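Amine oxidase domain-containing protein (Pyrococcus furiosus, PDB 3NRN) binds adenosine monophosphate in a Rossmann-type nucleotide pocket and is probably a flavin-dependent oxidoreductase of the amine oxidase family, its substrate unknown. Local coordinates at residues Lys271-Val276 with Pro346-Val351; Gly296-Ser301 with Leu314-Met319. All coordinates share one frame; numbering follows the deposited sequence.

Contact 1: Lys271-Val276 with Pro346-Val351; sequences KFNLAV and PLLAQV
N273 and Q350 meet across two antiparallel strands, their side chains at about a right angle and their amide planes turned 55° apart. The carboxamide ND2 of N273 is used twice: it gives one hydrogen bond to Q350 OE1 at 2.9 Å, with the acceptor close to the N273 amide plane, and another to the backbone L348 O, also at 2.9 Å. In both, the nitrogen stands above the plane of the accepting carbonyl. L348 O also takes the backbone N-H of N273, so two donors of one residue grip it. CG of N273 lies beside its own backbone N (chi1 -59°), and from there ND2 meets both acceptors on the partner strand. K271 crosses Q350 obliquely, its CE 3.4 Å from Q350 OE1, while its NZ is held by the carbonyls of S50 and G52. Further along, L347 and L348 both face N273 in a classic beta bulge: L347 N bonds N273 O at 3.0 Å and L348 N does so weakly. Beside the bulge, L347 CG lies against A275 CB at 3.5 Å, tighter than usual for carbons. On the face of F272, L274, P346 and A349, A349 CB lies obliquely to the F272 ring, and W334 of helix 326-340 covers this side. The buried amide of N273 thus gives both its N-H groups to the edge strand 345-351, one to a side chain and one to the backbone.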
ATOM      1  N   LYS A 271      -5.346  11.901  -4.359  1.00 24.03           N
ATOM      2  CA  LYS A 271      -3.936  12.250  -4.336  1.00 29.13           C
ATOM      3  C   LYS A 271      -3.737  13.594  -5.015  1.00 27.94           C
ATOM      4  O   LYS A 271      -4.282  13.848  -6.088  1.00 33.80           O
ATOM      5  CB  LYS A 271      -3.116  11.185  -5.061  1.00 31.33           C
ATOM      6  CG  LYS A 271      -2.487  10.147  -4.147  1.00 34.20           C
ATOM      7  CD  LYS A 271      -1.945   8.970  -4.941  1.00 39.46           C
ATOM      8  CE  LYS A 271      -0.965   9.409  -6.023  1.00 35.01           C
ATOM      9  NZ  LYS A 271      -0.659   8.268  -6.939  1.00 38.34           N
ATOM     10  N   PHE A 272      -2.959  14.454  -4.374  1.00 28.87           N
ATOM     11  CA  PHE A 272      -2.672  15.775  -4.907  1.00 27.79           C
ATOM     12  C   PHE A 272      -1.196  15.865  -5.254  1.00 25.93           C
ATOM     13  O   PHE A 272      -0.333  15.678  -4.400  1.00 34.68           O
ATOM     14  CB  PHE A 272      -3.034  16.847  -3.871  1.00 20.34           C
ATOM     15  CG  PHE A 272      -4.507  16.936  -3.589  1.00 33.20           C
ATOM     16  CD1 PHE A 272      -5.318  17.789  -4.328  1.00 34.29           C
ATOM     17  CD2 PHE A 272      -5.093  16.132  -2.613  1.00 32.62           C
ATOM     18  CE1 PHE A 272      -6.694  17.844  -4.100  1.00 33.05           C
ATOM     19  CE2 PHE A 272      -6.467  16.179  -2.378  1.00 30.78           C
ATOM     20  CZ  PHE A 272      -7.269  17.036  -3.123  1.00 30.29           C
ATOM     21  N   ASN A 273      -0.911  16.136  -6.518  1.00 27.21           N
ATOM     22  CA  ASN A 273       0.464  16.270  -6.977  1.00 29.36           C
ATOM     23  C   ASN A 273       0.688  17.774  -7.132  1.00 28.10           C
ATOM     24  O   ASN A 273       0.068  18.409  -7.982  1.00 35.41           O
ATOM     25  CB  ASN A 273       0.629  15.542  -8.312  1.00 24.46           C
ATOM     26  CG  ASN A 273       0.277  14.057  -8.216  1.00 31.48           C
ATOM     27  OD1 ASN A 273       1.056  13.259  -7.701  1.00 30.84           O
ATOM     28  ND2 ASN A 273      -0.907  13.690  -8.700  1.00 21.84           N
ATOM     29  N   LEU A 274       1.565  18.333  -6.302  1.00 28.07           N
ATOM     30  CA  LEU A 274       1.834  19.770  -6.300  1.00 29.73           C
ATOM     31  C   LEU A 274       3.261  20.129  -6.707  1.00 31.32           C
ATOM     32  O   LEU A 274       4.223  19.592  -6.164  1.00 37.55           O
ATOM     33  CB  LEU A 274       1.553  20.329  -4.898  1.00 31.58           C
ATOM     34  CG  LEU A 274       1.596  21.842  -4.670  1.00 29.97           C
ATOM     35  CD1 LEU A 274       0.379  22.490  -5.316  1.00 31.97           C
ATOM     36  CD2 LEU A 274       1.610  22.134  -3.173  1.00 33.10           C
ATOM     37  N   ALA A 275       3.390  21.049  -7.659  1.00 37.83           N
ATOM     38  CA  ALA A 275       4.706  21.484  -8.130  1.00 39.68           C
ATOM     39  C   ALA A 275       5.106  22.789  -7.447  1.00 44.17           C
ATOM     40  O   ALA A 275       4.691  23.870  -7.863  1.00 49.39           O
ATOM     41  CB  ALA A 275       4.683  21.670  -9.642  1.00 41.95           C
ATOM     42  N   VAL A 276       5.909  22.679  -6.395  1.00 42.76           N
ATOM     43  CA  VAL A 276       6.360  23.848  -5.655  1.00 42.65           C
ATOM     44  C   VAL A 276       7.722  24.319  -6.170  1.00 50.72           C
ATOM     45  O   VAL A 276       8.682  23.548  -6.230  1.00 43.77           O
ATOM     46  CB  VAL A 276       6.455  23.549  -4.135  1.00 44.84           C
ATOM     47  CG1 VAL A 276       5.128  22.991  -3.629  1.00 37.88           C
ATOM     48  CG2 VAL A 276       7.571  22.564  -3.861  1.00 54.61           C
ATOM     49  N   PRO A 346      -0.833  23.488  -8.698  1.00 43.14           N
ATOM     50  CA  PRO A 346      -1.509  22.211  -8.945  1.00 39.93           C
ATOM     51  C   PRO A 346      -1.115  21.535 -10.254  1.00 44.24           C
ATOM     52  O   PRO A 346      -1.228  22.127 -11.327  1.00 47.32           O
ATOM     53  CB  PRO A 346      -2.985  22.598  -8.921  1.00 33.55           C
ATOM     54  CG  PRO A 346      -3.015  23.688  -7.896  1.00 33.26           C
ATOM     55  CD  PRO A 346      -1.800  24.513  -8.258  1.00 40.99           C
ATOM     56  N   LEU A 347      -0.654  20.290 -10.156  1.00 41.77           N
ATOM     57  CA  LEU A 347      -0.251  19.521 -11.332  1.00 39.92           C
ATOM     58  C   LEU A 347      -1.334  18.532 -11.735  1.00 39.70           C
ATOM     59  O   LEU A 347      -1.694  18.434 -12.907  1.00 37.33           O
ATOM     60  CB  LEU A 347       1.036  18.740 -11.056  1.00 39.40           C
ATOM     61  CG  LEU A 347       2.387  19.450 -11.065  1.00 48.68           C
ATOM     62  CD1 LEU A 347       3.474  18.449 -10.699  1.00 48.48           C
ATOM     63  CD2 LEU A 347       2.655  20.040 -12.439  1.00 42.83           C
ATOM     64  N   LEU A 348      -1.848  17.796 -10.753  1.00 38.18           N
ATOM     65  CA  LEU A 348      -2.871  16.797 -11.012  1.00 32.70           C
ATOM     66  C   LEU A 348      -3.422  16.199  -9.723  1.00 38.85           C
ATOM     67  O   LEU A 348      -2.683  15.950  -8.766  1.00 31.56           O
ATOM     68  CB  LEU A 348      -2.284  15.675 -11.874  1.00 31.82           C
ATOM     69  CG  LEU A 348      -3.160  14.466 -12.202  1.00 32.22           C
ATOM     70  CD1 LEU A 348      -4.108  14.814 -13.340  1.00 30.68           C
ATOM     71  CD2 LEU A 348      -2.277  13.293 -12.600  1.00 31.65           C
ATOM     72  N   ALA A 349      -4.731  15.978  -9.709  1.00 31.28           N
ATOM     73  CA  ALA A 349      -5.394  15.375  -8.567  1.00 34.67           C
ATOM     74  C   ALA A 349      -5.814  14.006  -9.076  1.00 36.22           C
ATOM     75  O   ALA A 349      -6.443  13.901 -10.126  1.00 33.94           O
ATOM     76  CB  ALA A 349      -6.615  16.189  -8.167  1.00 38.87           C
ATOM     77  N   GLN A 350      -5.445  12.957  -8.355  1.00 32.52           N
ATOM     78  CA  GLN A 350      -5.801  11.608  -8.776  1.00 31.71           C
ATOM     79  C   GLN A 350      -6.759  10.961  -7.791  1.00 34.72           C
ATOM     80  O   GLN A 350      -6.505  10.948  -6.582  1.00 26.19           O
ATOM     81  CB  GLN A 350      -4.545  10.744  -8.905  1.00 30.28           C
ATOM     82  CG  GLN A 350      -3.667  11.069 -10.100  1.00 32.34           C
ATOM     83  CD  GLN A 350      -2.278  10.467  -9.965  1.00 26.68           C
ATOM     84  OE1 GLN A 350      -1.520  10.836  -9.071  1.00 25.24           O
ATOM     85  NE2 GLN A 350      -1.943   9.538 -10.848  1.00 28.83           N
ATOM     86  N   VAL A 351      -7.859  10.430  -8.316  1.00 35.83           N
ATOM     87  CA  VAL A 351      -8.861   9.760  -7.497  1.00 37.50           C
ATOM     88  C   VAL A 351      -8.635   8.256  -7.573  1.00 39.83           C
ATOM     89  O   VAL A 351      -8.590   7.685  -8.661  1.00 38.77           O
ATOM     90  CB  VAL A 351     -10.296  10.061  -7.992  1.00 42.81           C
ATOM     91  CG1 VAL A 351     -11.312   9.384  -7.077  1.00 44.71           C
ATOM     92  CG2 VAL A 351     -10.535  11.556  -8.032  1.00 37.33           C
TER

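Contact 2: Gly296-Ser301 with Leu314-Met319; sequences GFNEPS and LIMAHM
The side chain of P300 crosses that of L314 at about a right angle, P300 CG 3.9 Å from L314 CG; P300 CG also lies 4.2 Å from SE of selenomethionine M316. The setting is an antiparallel strand pair inside the mixed sheet, where strand 296-298 gives way to a 3-10 segment beginning at P300 that still touches strand 312-320. Backbone bonds H318 N to G296 O, N298 N to M316 O and M316 N to N298 O hold the paired part; beyond it, a side chain takes over. S301 OG, placed between its own backbone N and carbonyl carbon (chi1 63°), accepts the N-H of L314 at 3.2 Å in a nearly straight bond (172°). An alanine here would probably leave the L314 N-H without this acceptor and the 3-10 segment less firmly tied to the strand. On one face F297 CB packs on A317 CB at 3.7 Å, and its ring meets I315 CG2 obliquely. E299 is extended and crosses I315, whose CD1 touches its CB, CG and OE1; the carboxylate itself is held by backbone N-H groups of R281, I282 and G283. On the opposite face N298 and M316 run side by side, pointing the same way, and N298 ND2 is taken by the carbonyl of L54. N298 OD1 rests 3.3 Å from M316 CB and 3.2 Å from M316 O, the latter an approach of two acceptors and not a bond.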
ATOM      1  N   GLY A 296      -2.105  13.976   5.157  1.00 23.93           N
ATOM      2  CA  GLY A 296      -0.670  14.148   5.260  1.00 21.32           C
ATOM      3  C   GLY A 296      -0.049  14.294   3.889  1.00 27.62           C
ATOM      4  O   GLY A 296      -0.729  14.137   2.872  1.00 31.45           O
ATOM      5  N   PHE A 297       1.240  14.607   3.847  1.00 27.90           N
ATOM      6  CA  PHE A 297       1.920  14.753   2.572  1.00 24.52           C
ATOM      7  C   PHE A 297       3.402  14.445   2.700  1.00 26.12           C
ATOM      8  O   PHE A 297       3.949  14.437   3.801  1.00 23.73           O
ATOM      9  CB  PHE A 297       1.706  16.168   2.008  1.00 34.52           C
ATOM     10  CG  PHE A 297       2.268  17.274   2.870  1.00 35.50           C
ATOM     11  CD1 PHE A 297       3.616  17.618   2.802  1.00 32.53           C
ATOM     12  CD2 PHE A 297       1.440  17.980   3.742  1.00 41.54           C
ATOM     13  CE1 PHE A 297       4.133  18.649   3.584  1.00 30.65           C
ATOM     14  CE2 PHE A 297       1.946  19.014   4.531  1.00 35.90           C
ATOM     15  CZ  PHE A 297       3.299  19.349   4.450  1.00 35.32           C
ATOM     16  N   ASN A 298       4.036  14.168   1.565  1.00 22.65           N
ATOM     17  CA  ASN A 298       5.459  13.869   1.532  1.00 30.30           C
ATOM     18  C   ASN A 298       6.103  14.647   0.387  1.00 33.62           C
ATOM     19  O   ASN A 298       5.424  15.393  -0.324  1.00 30.92           O
ATOM     20  CB  ASN A 298       5.687  12.354   1.364  1.00 26.67           C
ATOM     21  CG  ASN A 298       5.528  11.877  -0.079  1.00 18.99           C
ATOM     22  OD1 ASN A 298       4.792  12.463  -0.867  1.00 28.00           O
ATOM     23  ND2 ASN A 298       6.215  10.790  -0.419  1.00 24.55           N
ATOM     24  N   GLU A 299       7.409  14.470   0.221  1.00 33.16           N
ATOM     25  CA  GLU A 299       8.167  15.154  -0.826  1.00 39.00           C
ATOM     26  C   GLU A 299       9.141  14.141  -1.434  1.00 38.55           C
ATOM     27  O   GLU A 299      10.336  14.152  -1.140  1.00 39.06           O
ATOM     28  CB  GLU A 299       8.918  16.334  -0.203  1.00 35.31           C
ATOM     29  CG  GLU A 299       9.765  17.151  -1.157  1.00 43.53           C
ATOM     30  CD  GLU A 299      10.273  18.428  -0.506  1.00 43.70           C
ATOM     31  OE1 GLU A 299       9.667  19.498  -0.723  1.00 47.96           O
ATOM     32  OE2 GLU A 299      11.269  18.356   0.239  1.00 45.32           O
ATOM     33  N   PRO A 300       8.633  13.260  -2.310  1.00 38.88           N
ATOM     34  CA  PRO A 300       9.421  12.214  -2.974  1.00 38.30           C
ATOM     35  C   PRO A 300      10.723  12.642  -3.649  1.00 38.70           C
ATOM     36  O   PRO A 300      11.688  11.878  -3.667  1.00 34.75           O
ATOM     37  CB  PRO A 300       8.416  11.589  -3.948  1.00 32.15           C
ATOM     38  CG  PRO A 300       7.495  12.719  -4.262  1.00 35.11           C
ATOM     39  CD  PRO A 300       7.296  13.377  -2.920  1.00 34.48           C
ATOM     40  N   SER A 301      10.757  13.857  -4.190  1.00 37.86           N
ATOM     41  CA  SER A 301      11.958  14.354  -4.858  1.00 32.76           C
ATOM     42  C   SER A 301      13.057  14.716  -3.858  1.00 34.48           C
ATOM     43  O   SER A 301      14.169  15.069  -4.246  1.00 35.43           O
ATOM     44  CB  SER A 301      11.621  15.582  -5.706  1.00 41.61           C
ATOM     45  OG  SER A 301      11.166  16.643  -4.886  1.00 38.63           O
ATOM     46  N   LEU A 314       8.631  18.224  -5.939  1.00 37.86           N
ATOM     47  CA  LEU A 314       7.384  17.491  -6.082  1.00 34.09           C
ATOM     48  C   LEU A 314       6.776  17.171  -4.720  1.00 35.47           C
ATOM     49  O   LEU A 314       7.405  16.531  -3.882  1.00 27.51           O
ATOM     50  CB  LEU A 314       7.624  16.203  -6.880  1.00 34.75           C
ATOM     51  CG  LEU A 314       6.471  15.204  -7.038  1.00 36.25           C
ATOM     52  CD1 LEU A 314       5.209  15.922  -7.495  1.00 28.21           C
ATOM     53  CD2 LEU A 314       6.869  14.122  -8.042  1.00 27.07           C
ATOM     54  N   ILE A 315       5.554  17.643  -4.499  1.00 35.54           N
ATOM     55  CA  ILE A 315       4.847  17.397  -3.249  1.00 27.86           C
ATOM     56  C   ILE A 315       3.638  16.519  -3.552  1.00 32.78           C
ATOM     57  O   ILE A 315       2.905  16.775  -4.507  1.00 25.76           O
ATOM     58  CB  ILE A 315       4.347  18.717  -2.610  1.00 32.43           C
ATOM     59  CG1 ILE A 315       5.533  19.519  -2.069  1.00 23.61           C
ATOM     60  CG2 ILE A 315       3.330  18.415  -1.497  1.00 31.86           C
ATOM     61  CD1 ILE A 315       6.236  18.871  -0.898  1.00 32.64           C
HETATM   62  N   MSE A 316       3.442  15.478  -2.749  1.00 30.35           N
HETATM   63  CA  MSE A 316       2.304  14.580  -2.931  1.00 28.84           C
HETATM   64  C   MSE A 316       1.528  14.513  -1.627  1.00 32.69           C
HETATM   65  O   MSE A 316       2.089  14.174  -0.584  1.00 31.42           O
HETATM   66  CB  MSE A 316       2.763  13.165  -3.320  1.00 35.41           C
HETATM   67  CG  MSE A 316       3.268  12.995  -4.762  1.00 24.80           C
HETATM   68 SE   MSE A 316       3.634  11.240  -5.122  1.00 22.72          SE
HETATM   69  CE  MSE A 316       4.138  11.314  -6.815  1.00 21.15           C
ATOM     70  N   ALA A 317       0.244  14.846  -1.688  1.00 29.45           N
ATOM     71  CA  ALA A 317      -0.606  14.819  -0.507  1.00 25.21           C
ATOM     72  C   ALA A 317      -1.682  13.763  -0.676  1.00 25.08           C
ATOM     73  O   ALA A 317      -2.191  13.547  -1.778  1.00 23.81           O
ATOM     74  CB  ALA A 317      -1.250  16.188  -0.280  1.00 24.26           C
ATOM     75  N   HIS A 318      -2.032  13.120   0.429  1.00 24.61           N
ATOM     76  CA  HIS A 318      -3.038  12.066   0.439  1.00 24.31           C
ATOM     77  C   HIS A 318      -4.259  12.522   1.218  1.00 24.00           C
ATOM     78  O   HIS A 318      -4.132  13.118   2.283  1.00 21.17           O
ATOM     79  CB  HIS A 318      -2.450  10.806   1.086  1.00 25.52           C
ATOM     80  CG  HIS A 318      -3.445   9.709   1.310  1.00 27.70           C
ATOM     81  ND1 HIS A 318      -4.385   9.746   2.318  1.00 34.33           N
ATOM     82  CD2 HIS A 318      -3.637   8.535   0.663  1.00 31.24           C
ATOM     83  CE1 HIS A 318      -5.109   8.641   2.285  1.00 25.94           C
ATOM     84  NE2 HIS A 318      -4.675   7.890   1.289  1.00 31.32           N
HETATM   85  N   MSE A 319      -5.439  12.238   0.678  1.00 26.17           N
HETATM   86  CA  MSE A 319      -6.687  12.605   1.330  1.00 22.30           C
HETATM   87  C   MSE A 319      -7.630  11.412   1.277  1.00 25.55           C
HETATM   88  O   MSE A 319      -7.940  10.911   0.196  1.00 23.98           O
HETATM   89  CB  MSE A 319      -7.352  13.802   0.616  1.00 25.40           C
HETATM   90  CG  MSE A 319      -8.713  14.237   1.216  1.00 31.97           C
HETATM   91 SE   MSE A 319      -9.777  15.326   0.168  1.00 20.84          SE
HETATM   92  CE  MSE A 319     -10.695  14.132  -0.681  1.00 46.24           C
TER

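Contacts 1 and 2 belong to one mixed sheet and lie with centres 9 Å apart, contact 2 nested within the chain loop that contact 1 closes. Strands 269-277 and 312-320 are neighbours, joined by probable hydrogen bonds from L274 N to I315 O (2.7 Å) and F272 N to A317 O (2.9 Å). Side chains continue the join: N273 OD1 packs on M316 CG at 3.7 Å on the face that strand 47-50 covers, and V276 meets I315 on the other. The AMP site is not part of either contact: the side chain of K271 is about 11 Å from AMP and about 8 Å from that of R38, an AMP-binding residue, whereas the side chain of H318 is about 11 Å from that of R38.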